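Local coordinates for enoyl-CoA hydratase (Mycobacterium thermoresistibile, PDB 3T3W), which probably hydrates the double bond of enoyl-CoA thioesters in lipid metabolism, at residues Leu111-Val116 / Cys136-Leu141. Residues are numbered along the deposited sequence; the frame is centred on the assembly and turned at random.
Sequences LRWRNV and CWPCDL. With EDO (1,2-ethanediol), chain H.
Pro-138 presses its ring against helix 95-115 at Trp-113 and Arg-114. Its CB lies 3.9 Å from Trp-113 CB and 3.7 Å from the backbone N of Arg-114, while CG comes up to the edge of the indole, near the ring plane. The indole stacks on Trp-56 and donates its NE1 hydrogen to Asp-53, both on helix 46-61. Arg-114 meets the proline with its base alone: CA points a nearly straight C-H at Pro-138 O, 3.4 Å away with 167° at the hydrogen. Beyond CB the chain bends at chi2 (-98°) and carries the guanidinium off to a salt bridge with Asp-237; NH1 also reaches Asn-115 OD1 at 2.9 Å.

One water donates to Trp-113 O and Pro-138 O, each at 2.7 Å; a second links the Arg-114 carbonyl to Asp-140 OD1. That carboxylate is salt-bridged through OD2 to Lys-229 and through OD1 to Lys-177 of a second subunit. The Cys-136 to Cys-139 type I turn thus docks on the helix by apolar packing, a C-H...O contact and two waters, while the charges of Arg-114 and Asp-140 are paired elsewhere, which ties the segment after the turn to the subunit interface.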
loop_
_atom_site.group_PDB
_atom_site.type_symbol
_atom_site.label_atom_id
_atom_site.label_comp_id
_atom_site.label_asym_id
_atom_site.label_seq_id
_atom_site.Cartn_x
_atom_site.Cartn_y
_atom_site.Cartn_z
ATOM N N LEU F 111 2.398 11.924 -16.739
ATOM C CA LEU F 111 1.785 10.613 -16.486
ATOM C C LEU F 111 1.225 9.958 -17.753
ATOM O O LEU F 111 1.393 8.757 -17.953
ATOM C CB LEU F 111 0.719 10.710 -15.379
ATOM C CG LEU F 111 1.278 10.733 -13.964
ATOM C CD1 LEU F 111 0.142 11.102 -12.983
ATOM C CD2 LEU F 111 1.916 9.387 -13.569
ATOM N N ARG F 112 0.616 10.748 -18.628
ATOM C CA ARG F 112 0.105 10.235 -19.858
ATOM C C ARG F 112 1.237 9.653 -20.707
ATOM O O ARG F 112 1.104 8.539 -21.238
ATOM C CB ARG F 112 -0.610 11.339 -20.650
ATOM C CG ARG F 112 -1.079 10.804 -21.965
ATOM C CD ARG F 112 -2.258 11.545 -22.488
ATOM N NE ARG F 112 -2.077 12.964 -22.694
ATOM C CZ ARG F 112 -2.734 13.917 -22.028
ATOM N NH1 ARG F 112 -2.588 15.193 -22.366
ATOM N NH2 ARG F 112 -3.538 13.612 -21.017
ATOM N N TRP F 113 2.370 10.346 -20.787
ATOM C CA TRP F 113 3.503 9.808 -21.573
ATOM C C TRP F 113 4.052 8.515 -20.966
ATOM O O TRP F 113 4.364 7.544 -21.691
ATOM C CB TRP F 113 4.601 10.838 -21.664
ATOM C CG TRP F 113 4.121 12.152 -22.205
ATOM C CD1 TRP F 113 3.032 12.409 -23.039
ATOM C CD2 TRP F 113 4.710 13.454 -21.915
ATOM N NE1 TRP F 113 2.917 13.778 -23.281
ATOM C CE2 TRP F 113 3.919 14.446 -22.640
ATOM C CE3 TRP F 113 5.784 13.869 -21.139
ATOM C CZ2 TRP F 113 4.200 15.808 -22.558
ATOM C CZ3 TRP F 113 6.062 15.234 -21.066
ATOM C CH2 TRP F 113 5.284 16.183 -21.771
ATOM N N ARG F 114 4.169 8.507 -19.643
ATOM C CA ARG F 114 4.584 7.343 -18.895
ATOM C C ARG F 114 3.778 6.107 -19.292
ATOM O O ARG F 114 4.343 4.998 -19.373
ATOM C CB ARG F 114 4.494 7.623 -17.385
ATOM C CG ARG F 114 5.020 6.521 -16.474
ATOM C CD ARG F 114 3.899 5.641 -15.942
ATOM N NE ARG F 114 4.390 4.783 -14.852
ATOM C CZ ARG F 114 3.625 3.920 -14.180
ATOM N NH1 ARG F 114 2.335 3.764 -14.511
ATOM N NH2 ARG F 114 4.177 3.222 -13.181
ATOM N N ASN F 115 2.477 6.292 -19.496
ATOM C CA ASN F 115 1.542 5.195 -19.735
ATOM C C ASN F 115 1.311 4.830 -21.198
ATOM O O ASN F 115 0.556 3.885 -21.496
ATOM C CB ASN F 115 0.218 5.493 -19.020
ATOM C CG ASN F 115 0.363 5.402 -17.514
ATOM O OD1 ASN F 115 0.931 4.413 -17.013
ATOM N ND2 ASN F 115 -0.156 6.406 -16.780
ATOM N N VAL F 116 1.937 5.552 -22.138
ATOM C CA VAL F 116 1.756 5.188 -23.534
ATOM C C VAL F 116 2.201 3.729 -23.724
ATOM O O VAL F 116 3.282 3.370 -23.270
ATOM C CB VAL F 116 2.518 6.158 -24.486
ATOM C CG1 VAL F 116 2.658 5.581 -25.909
ATOM C CG2 VAL F 116 1.851 7.526 -24.489
ATOM N N CYS F 136 12.180 13.212 -19.525
ATOM C CA CYS F 136 12.872 11.950 -19.668
ATOM C C CYS F 136 12.360 10.878 -18.700
ATOM O O CYS F 136 12.291 9.699 -19.088
ATOM C CB CYS F 136 14.406 12.115 -19.561
ATOM S SG CYS F 136 15.020 12.792 -18.025
ATOM N N TRP F 137 12.006 11.223 -17.462
ATOM C CA TRP F 137 11.521 10.181 -16.537
ATOM C C TRP F 137 10.344 9.373 -17.039
ATOM O O TRP F 137 10.307 8.157 -16.793
ATOM C CB TRP F 137 11.215 10.734 -15.150
ATOM C CG TRP F 137 12.397 10.989 -14.264
ATOM C CD1 TRP F 137 13.627 10.379 -14.272
ATOM C CD2 TRP F 137 12.415 11.881 -13.111
ATOM N NE1 TRP F 137 14.428 10.840 -13.253
ATOM C CE2 TRP F 137 13.744 11.748 -12.507
ATOM C CE3 TRP F 137 11.500 12.753 -12.549
ATOM C CZ2 TRP F 137 14.105 12.460 -11.388
ATOM C CZ3 TRP F 137 11.889 13.471 -11.429
ATOM C CH2 TRP F 137 13.147 13.309 -10.850
ATOM N N PRO F 138 9.383 9.991 -17.758
ATOM C CA PRO F 138 8.256 9.184 -18.309
ATOM C C PRO F 138 8.656 8.132 -19.363
ATOM O O PRO F 138 7.876 7.245 -19.677
ATOM C CB PRO F 138 7.312 10.244 -18.899
ATOM C CG PRO F 138 7.601 11.434 -18.005
ATOM C CD PRO F 138 9.096 11.433 -17.860
ATOM N N CYS F 139 9.834 8.296 -19.961
ATOM C CA CYS F 139 10.328 7.316 -20.905
ATOM C C CYS F 139 10.724 6.036 -20.159
ATOM O O CYS F 139 11.125 6.066 -18.998
ATOM C CB CYS F 139 11.510 7.867 -21.714
ATOM S SG CYS F 139 11.087 9.261 -22.814
ATOM N N ASP F 140 10.610 4.916 -20.842
ATOM C CA ASP F 140 10.947 3.638 -20.272
ATOM C C ASP F 140 12.430 3.479 -19.988
ATOM O O ASP F 140 12.793 2.949 -18.938
ATOM C CB ASP F 140 10.453 2.495 -21.158
ATOM C CG ASP F 140 8.944 2.475 -21.273
ATOM O OD1 ASP F 140 8.275 2.526 -20.204
ATOM O OD2 ASP F 140 8.448 2.489 -22.422
ATOM N N LEU F 141 13.254 3.839 -20.963
ATOM C CA LEU F 141 14.700 3.725 -20.907
ATOM C C LEU F 141 15.317 5.103 -21.116
ATOM O O LEU F 141 14.747 5.963 -21.835
ATOM C CB LEU F 141 15.204 2.803 -22.009
ATOM C CG LEU F 141 14.477 1.461 -22.198
ATOM C CD1 LEU F 141 15.141 0.637 -23.332
ATOM C CD2 LEU F 141 14.480 0.631 -20.910
HETATM C C1 EDO H . 11.099 3.874 -15.880
HETATM O O1 EDO H . 11.029 2.734 -16.686
HETATM C C2 EDO H . 10.095 3.790 -14.768
HETATM O O2 EDO H . 8.781 3.867 -15.363
HETATM O O HOH W 1 6.657 6.075 -21.771
HETATM O O HOH W 2 6.908 4.325 -18.567
#